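Local coordinates for precorrin-3 methylase (Rhodobacter capsulatus, PDB 3NUT), which probably transfers a methyl group from S-adenosyl-L-methionine to a precorrin intermediate on the pathway to adenosylcobalamin, at residues 97-102 / 111-116. Residues are numbered along the deposited sequence; the frame is centred on the assembly and turned at random.
Sequences ALFEAL and TEIRIL
In the N-terminal alpha/beta domain of this tetrapyrrole methylase, helix 94-104 lies over one face of the parallel sheet and leads back into strand 113-116, the outermost of the sheet within this chain. The axes of segments 97-102 and 113-116 run nearly antiparallel (163°) and come within 11.2 Å, and apolar side chains fill the layer between them. Leu98, its CG anti to the backbone N (chi1 171°), meets Ile113 tip to tip, CD2 lying 3.8 Å from CG2, with CG1 close by. One helical turn on, Leu102 has the same rotamer and crosses Ile113 obliquely, its CD2 4.2 Å from the CD1 end.

Strand 80-85, helix 94-104 and strand 113-116 form a beta-alpha-beta crossover, with parallel strand 10-15 between the two strands; Leu98 also reaches Val11 and Val13 there. The Phe99 ring meets Ile115 tip to tip, CE2 3.6 Å from CD1, and slides past Ile113 in the opposite direction, CZ 3.9 Å from CG2; both methyls approach it obliquely. The ring also meets Trp242 of the second subunit, which packs on Ile113 too. An alanine in place of Phe99 would remove the ring, and would probably loosen the helix against both isoleucines and weaken the packing at the subunit interface. On the side of the strand turned from the helix, Arg114 NE forms a salt bridge with Glu112 OE2 (2.7 Å), its hydrogen-bond geometry weak.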
loop_
_atom_site.group_PDB
_atom_site.type_symbol
_atom_site.label_atom_id
_atom_site.label_comp_id
_atom_site.label_asym_id
_atom_site.label_seq_id
_atom_site.Cartn_x
_atom_site.Cartn_y
_atom_site.Cartn_z
ATOM N N ALA A 97 -1.696 16.679 5.205
ATOM C CA ALA A 97 -1.959 18.094 5.147
ATOM C C ALA A 97 -3.141 18.508 6.011
ATOM O O ALA A 97 -3.135 19.587 6.583
ATOM C CB ALA A 97 -2.232 18.494 3.718
ATOM N N LEU A 98 -4.168 17.669 6.080
ATOM C CA LEU A 98 -5.305 17.970 6.950
ATOM C C LEU A 98 -4.862 18.013 8.412
ATOM O O LEU A 98 -5.281 18.910 9.161
ATOM C CB LEU A 98 -6.470 16.982 6.748
ATOM C CG LEU A 98 -7.643 17.058 7.749
ATOM C CD1 LEU A 98 -8.366 18.403 7.625
ATOM C CD2 LEU A 98 -8.630 15.893 7.564
ATOM N N PHE A 99 -4.022 17.066 8.804
ATOM C CA PHE A 99 -3.540 17.011 10.178
ATOM C C PHE A 99 -2.525 18.117 10.445
ATOM O O PHE A 99 -2.485 18.668 11.563
ATOM C CB PHE A 99 -3.030 15.622 10.564
ATOM C CG PHE A 99 -4.106 14.586 10.518
ATOM C CD1 PHE A 99 -5.188 14.669 11.373
ATOM C CD2 PHE A 99 -4.074 13.559 9.578
ATOM C CE1 PHE A 99 -6.205 13.731 11.315
ATOM C CE2 PHE A 99 -5.081 12.630 9.520
ATOM C CZ PHE A 99 -6.146 12.706 10.364
ATOM N N GLU A 100 -1.760 18.485 9.416
ATOM C CA GLU A 100 -1.000 19.744 9.484
ATOM C C GLU A 100 -1.858 21.012 9.641
ATOM O O GLU A 100 -1.529 21.850 10.470
ATOM C CB GLU A 100 -0.025 19.910 8.322
ATOM C CG GLU A 100 1.177 19.024 8.446
ATOM C CD GLU A 100 2.036 18.997 7.176
ATOM O OE1 GLU A 100 1.996 17.962 6.468
ATOM O OE2 GLU A 100 2.750 20.002 6.917
ATOM N N ALA A 101 -2.926 21.166 8.865
ATOM C CA ALA A 101 -3.792 22.319 9.051
ATOM C C ALA A 101 -4.466 22.315 10.430
ATOM O O ALA A 101 -4.621 23.347 11.027
ATOM C CB ALA A 101 -4.833 22.400 7.954
ATOM N N LEU A 102 -4.860 21.137 10.915
ATOM C CA LEU A 102 -5.394 20.990 12.249
ATOM C C LEU A 102 -4.412 21.392 13.375
ATOM O O LEU A 102 -4.761 22.167 14.274
ATOM C CB LEU A 102 -5.941 19.568 12.452
ATOM C CG LEU A 102 -6.471 19.264 13.862
ATOM C CD1 LEU A 102 -7.787 20.004 14.129
ATOM C CD2 LEU A 102 -6.601 17.753 14.106
ATOM N N THR A 111 -12.898 18.852 15.718
ATOM C CA THR A 111 -13.574 18.539 14.456
ATOM C C THR A 111 -13.626 17.023 14.241
ATOM O O THR A 111 -12.639 16.337 14.477
ATOM C CB THR A 111 -12.885 19.212 13.202
ATOM O OG1 THR A 111 -12.710 20.632 13.394
ATOM C CG2 THR A 111 -13.711 18.974 11.918
ATOM N N GLU A 112 -14.764 16.494 13.791
ATOM C CA GLU A 112 -14.812 15.076 13.430
ATOM C C GLU A 112 -14.082 14.817 12.104
ATOM O O GLU A 112 -14.338 15.483 11.110
ATOM C CB GLU A 112 -16.250 14.572 13.321
ATOM C CG GLU A 112 -16.285 13.069 13.292
ATOM C CD GLU A 112 -17.653 12.489 13.038
ATOM O OE1 GLU A 112 -18.658 13.143 13.413
ATOM O OE2 GLU A 112 -17.706 11.365 12.468
ATOM N N ILE A 113 -13.179 13.848 12.093
ATOM C CA ILE A 113 -12.339 13.610 10.949
ATOM C C ILE A 113 -12.312 12.122 10.679
ATOM O O ILE A 113 -12.205 11.351 11.600
ATOM C CB ILE A 113 -10.889 14.122 11.152
ATOM C CG1 ILE A 113 -10.821 15.619 10.847
ATOM C CG2 ILE A 113 -9.947 13.410 10.188
ATOM C CD1 ILE A 113 -9.730 16.409 11.650
ATOM N N ARG A 114 -12.439 11.746 9.407
ATOM C CA ARG A 114 -12.423 10.355 8.975
ATOM C C ARG A 114 -11.488 10.263 7.781
ATOM O O ARG A 114 -11.584 11.081 6.860
ATOM C CB ARG A 114 -13.824 9.955 8.530
ATOM C CG ARG A 114 -14.901 10.002 9.629
ATOM C CD ARG A 114 -16.286 10.199 9.019
ATOM N NE ARG A 114 -17.345 10.168 10.029
ATOM C CZ ARG A 114 -18.655 10.152 9.782
ATOM N NH1 ARG A 114 -19.117 10.159 8.545
ATOM N NH2 ARG A 114 -19.513 10.122 10.798
ATOM N N ILE A 115 -10.586 9.284 7.793
ATOM C CA ILE A 115 -9.633 9.063 6.714
ATOM C C ILE A 115 -9.960 7.700 6.087
ATOM O O ILE A 115 -9.899 6.674 6.768
ATOM C CB ILE A 115 -8.175 9.052 7.252
ATOM C CG1 ILE A 115 -7.904 10.306 8.111
ATOM C CG2 ILE A 115 -7.115 8.924 6.066
ATOM C CD1 ILE A 115 -7.771 11.620 7.286
ATOM N N LEU A 116 -10.320 7.708 4.795
ATOM C CA LEU A 116 -10.825 6.523 4.102
ATOM C C LEU A 116 -9.816 6.047 3.056
ATOM O O LEU A 116 -9.535 6.769 2.099
ATOM C CB LEU A 116 -12.179 6.847 3.442
ATOM C CG LEU A 116 -13.223 7.434 4.417
ATOM C CD1 LEU A 116 -14.566 7.549 3.677
ATOM C CD2 LEU A 116 -13.370 6.539 5.680
#